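Local coordinates for uncharacterized protein (PDB 3RJ2) that binds histone H3, as a viral protein of the Singapore grouper iridovirus, at residues Y36-P39 with E40-L44; F61-A64 with T65-I69. All coordinates share one frame; numbering follows the deposited sequence.

Interaction 1: residues Y36-P39 with E40-L44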
# COMPACT_ATOMS: atom_id res chain seq x y z
N TYR A 36 -5.75 -2.63 -3.81
CA TYR A 36 -6.00 -4.04 -4.11
C TYR A 36 -7.33 -4.46 -3.52
O TYR A 36 -7.52 -4.41 -2.30
CB TYR A 36 -4.87 -4.90 -3.54
CG TYR A 36 -4.99 -6.40 -3.68
CD1 TYR A 36 -5.49 -7.00 -4.85
CD2 TYR A 36 -4.54 -7.24 -2.67
CE1 TYR A 36 -5.55 -8.39 -4.98
CE2 TYR A 36 -4.62 -8.63 -2.78
CZ TYR A 36 -5.11 -9.20 -3.94
OH TYR A 36 -5.17 -10.56 -4.03
N LYS A 37 -8.25 -4.86 -4.39
CA LYS A 37 -9.52 -5.44 -3.97
C LYS A 37 -9.29 -6.92 -3.74
O LYS A 37 -8.82 -7.61 -4.64
CB LYS A 37 -10.59 -5.24 -5.06
CG LYS A 37 -11.99 -5.62 -4.60
CD LYS A 37 -12.99 -5.54 -5.74
CE LYS A 37 -14.30 -6.20 -5.33
NZ LYS A 37 -15.42 -5.80 -6.25
N PHE A 38 -9.60 -7.40 -2.55
CA PHE A 38 -9.41 -8.82 -2.21
C PHE A 38 -10.35 -9.72 -3.01
O PHE A 38 -11.55 -9.46 -3.06
CB PHE A 38 -9.64 -9.07 -0.71
CG PHE A 38 -8.67 -8.33 0.21
CD1 PHE A 38 -7.56 -7.66 -0.29
CD2 PHE A 38 -8.88 -8.34 1.59
CE1 PHE A 38 -6.67 -7.01 0.58
CE2 PHE A 38 -8.00 -7.69 2.45
CZ PHE A 38 -6.90 -7.03 1.95
N PRO A 39 -9.80 -10.77 -3.65
CA PRO A 39 -10.66 -11.78 -4.28
C PRO A 39 -11.16 -12.81 -3.25
O PRO A 39 -12.06 -13.59 -3.56
CB PRO A 39 -9.73 -12.43 -5.31
CG PRO A 39 -8.36 -12.33 -4.69
CD PRO A 39 -8.37 -11.01 -3.94
N GLU A 40 -10.58 -12.77 -2.05
CA GLU A 40 -10.92 -13.66 -0.93
C GLU A 40 -10.44 -13.02 0.37
O GLU A 40 -9.63 -12.10 0.34
CB GLU A 40 -10.27 -15.04 -1.12
CG GLU A 40 -8.74 -15.01 -1.07
CD GLU A 40 -8.11 -16.37 -1.33
OE1 GLU A 40 -8.40 -17.32 -0.57
OE2 GLU A 40 -7.31 -16.49 -2.29
N LYS A 41 -10.91 -13.51 1.51
CA LYS A 41 -10.51 -12.94 2.80
C LYS A 41 -9.06 -13.32 3.14
O LYS A 41 -8.63 -14.47 2.98
CB LYS A 41 -11.46 -13.35 3.94
CG LYS A 41 -12.95 -13.11 3.62
CD LYS A 41 -13.85 -13.24 4.86
CE LYS A 41 -15.35 -13.12 4.47
NZ LYS A 41 -16.25 -12.69 5.61
N TYR A 42 -8.29 -12.34 3.59
CA TYR A 42 -6.93 -12.63 3.98
C TYR A 42 -6.87 -12.39 5.46
O TYR A 42 -7.71 -11.66 5.97
CB TYR A 42 -5.96 -11.70 3.26
CG TYR A 42 -5.88 -11.91 1.76
CD1 TYR A 42 -5.58 -13.15 1.22
CD2 TYR A 42 -6.06 -10.84 0.90
CE1 TYR A 42 -5.48 -13.33 -0.15
CE2 TYR A 42 -5.96 -11.00 -0.47
CZ TYR A 42 -5.67 -12.24 -0.99
OH TYR A 42 -5.60 -12.38 -2.35
N THR A 43 -5.90 -12.98 6.14
CA THR A 43 -5.75 -12.78 7.57
C THR A 43 -4.39 -12.19 7.93
O THR A 43 -4.19 -11.70 9.04
CB THR A 43 -5.88 -14.08 8.32
OG1 THR A 43 -4.86 -14.98 7.85
CG2 THR A 43 -7.28 -14.70 8.10
N LEU A 44 -3.46 -12.24 6.99
CA LEU A 44 -2.10 -11.82 7.28
C LEU A 44 -1.47 -11.25 6.02
O LEU A 44 -1.65 -11.79 4.92
CB LEU A 44 -1.27 -13.00 7.83
CG LEU A 44 0.06 -12.66 8.51
CD1 LEU A 44 -0.16 -11.91 9.81
CD2 LEU A 44 0.92 -13.90 8.74
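Y36, F38 and Y42 form an aromatic cluster across the loop that leaves strand 31-37 of the mixed beta-sheet and leads to strand 44-50 of the antiparallel sheet. Y42 reaches back over the loop and meets the other two rings with different parts of its own. Its CD2 edge is directed at the face of F38 in a T-shaped stack, with centroids 4.9 Å apart and planes at 69°. Y42 CD2 sits over the middle of the F38 ring and lies 3.7 Å from F38 CG. The Y36 and Y42 side chains cross at about a right angle and join through a short hydrogen bond, Y36 OH to Y42 OH, 2.5 Å. The Y36 hydroxyl lies near the plane of the Y42 ring, and Y36 CE2 touches Y42 CE2 at 3.6 Å. The Y36 ring is carried to this meeting point by a trans first torsion (chi1 177°), which places CG across from the backbone N. F11 packs against both tyrosines, while E40 turns to K17 in a salt bridge and to N13 in a hydrogen bond. P39 adds an aliphatic neighbour beside the tyrosine pair, its CD 3.5 Å from Y42 OH.

Interaction 2: residues F61-A64 with T65-I69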
# COMPACT_ATOMS: atom_id res chain seq x y z
N PHE A 61 -6.50 -0.48 5.38
CA PHE A 61 -7.54 -1.42 5.02
C PHE A 61 -8.91 -0.73 5.05
O PHE A 61 -9.17 0.13 5.91
CB PHE A 61 -7.55 -2.61 5.97
CG PHE A 61 -6.27 -3.40 5.95
CD1 PHE A 61 -5.34 -3.25 6.98
CD2 PHE A 61 -5.98 -4.25 4.90
CE1 PHE A 61 -4.14 -3.98 6.95
CE2 PHE A 61 -4.78 -4.96 4.86
CZ PHE A 61 -3.87 -4.83 5.89
N PHE A 62 -9.75 -1.13 4.10
CA PHE A 62 -11.11 -0.63 3.96
C PHE A 62 -12.07 -1.82 3.91
O PHE A 62 -11.69 -2.91 3.45
CB PHE A 62 -11.25 0.20 2.68
CG PHE A 62 -10.21 1.26 2.51
CD1 PHE A 62 -10.35 2.50 3.14
CD2 PHE A 62 -9.07 1.02 1.73
CE1 PHE A 62 -9.38 3.48 3.00
CE2 PHE A 62 -8.10 2.01 1.59
CZ PHE A 62 -8.26 3.24 2.22
N ASN A 63 -13.30 -1.61 4.38
CA ASN A 63 -14.32 -2.67 4.34
C ASN A 63 -14.99 -2.81 2.97
O ASN A 63 -14.58 -2.14 2.01
CB ASN A 63 -15.33 -2.52 5.49
CG ASN A 63 -16.24 -1.30 5.34
OD1 ASN A 63 -16.44 -0.77 4.25
ND2 ASN A 63 -16.81 -0.87 6.46
N ALA A 64 -16.00 -3.67 2.86
CA ALA A 64 -16.61 -3.99 1.58
C ALA A 64 -17.36 -2.82 0.95
O ALA A 64 -17.60 -2.80 -0.25
CB ALA A 64 -17.54 -5.21 1.72
N THR A 65 -17.73 -1.84 1.77
CA THR A 65 -18.35 -0.61 1.26
C THR A 65 -17.28 0.47 0.98
O THR A 65 -17.61 1.59 0.58
CB THR A 65 -19.44 -0.08 2.22
OG1 THR A 65 -18.89 0.12 3.52
CG2 THR A 65 -20.58 -1.08 2.33
N GLY A 66 -16.01 0.11 1.15
CA GLY A 66 -14.91 1.00 0.82
C GLY A 66 -14.52 1.94 1.93
O GLY A 66 -13.73 2.85 1.71
N ARG A 67 -15.07 1.72 3.12
CA ARG A 67 -14.84 2.60 4.26
C ARG A 67 -13.59 2.21 5.07
O ARG A 67 -13.29 1.03 5.25
CB ARG A 67 -16.07 2.64 5.18
CG ARG A 67 -17.32 3.34 4.60
CD ARG A 67 -18.36 3.66 5.70
NE ARG A 67 -19.75 3.49 5.24
CZ ARG A 67 -20.84 3.70 6.00
NH1 ARG A 67 -20.72 4.09 7.27
NH2 ARG A 67 -22.05 3.52 5.48
N TYR A 68 -12.90 3.22 5.57
CA TYR A 68 -11.72 3.05 6.41
C TYR A 68 -11.96 2.13 7.62
O TYR A 68 -12.93 2.31 8.36
CB TYR A 68 -11.25 4.42 6.90
CG TYR A 68 -10.11 4.39 7.88
CD1 TYR A 68 -10.34 4.43 9.26
CD2 TYR A 68 -8.80 4.33 7.44
CE1 TYR A 68 -9.28 4.40 10.17
CE2 TYR A 68 -7.75 4.31 8.31
CZ TYR A 68 -7.98 4.34 9.68
OH TYR A 68 -6.90 4.33 10.53
N ILE A 69 -11.06 1.16 7.81
CA ILE A 69 -11.07 0.34 9.03
C ILE A 69 -9.91 0.73 9.92
O ILE A 69 -10.08 0.99 11.12
CB ILE A 69 -10.90 -1.18 8.74
CG1 ILE A 69 -12.00 -1.69 7.81
CG2 ILE A 69 -10.89 -1.95 10.06
CD1 ILE A 69 -11.66 -3.03 7.17
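N63 OD1 accepts three hydrogen bonds within the type I turn with a G1 bulge that joins strands 56-62 and 68-75 in a beta hairpin: from T65 OG1 at 2.7 Å, from T65 N at 3.0 Å and from R67 N at 3.1 Å. N63 opens the turn, which runs to G66, and its side chain, with CG between the backbone N and the carbonyl carbon (chi1 69°), folds back to hold T65, inside the turn, and R67, just beyond it. The two backbone donors sit out of the amide plane, on opposite faces of it; the threonine hydroxyl, on the side of T65 N, is tilted by 33°. The turn closes with G66 N to N63 O at 2.8 Å. G66 has a positive phi (87°), a conformation readily adopted by glycine. Beyond the turn, N63 N donates to R67 O, and I69 N to F61 O continues the hairpin ladder. Between these bonds F62 and Y68 form an antiparallel non-hydrogen-bonded pair with their side chains on one face. F62 CD1 lies 3.6 Å from Y68 CA, while Y68 OH bonds to H71. On the other face, I69 brings CD1 within 3.5 Å of F62 C.

In the fold
From the N terminus, the chain first reaches interaction 1, which closes the loop between strand 31-37 of the mixed sheet and strand 44-50 of the antiparallel sheet. After strands 44-50 and 56-62 the chain reaches interaction 2, the hairpin between strands 56-62 and 68-75, the latter at one margin of the mixed sheet. The two local closures follow in series, neither nesting nor crossing. In space their centres are about 12 Å apart, and F38 CZ packs 4.1 Å from F61 CE2. Strand 94-98 lies between strands 31-37 and 56-62, and A95 touches both F38 and F61, giving the two contacts a shared neighbour within the mixed sheet.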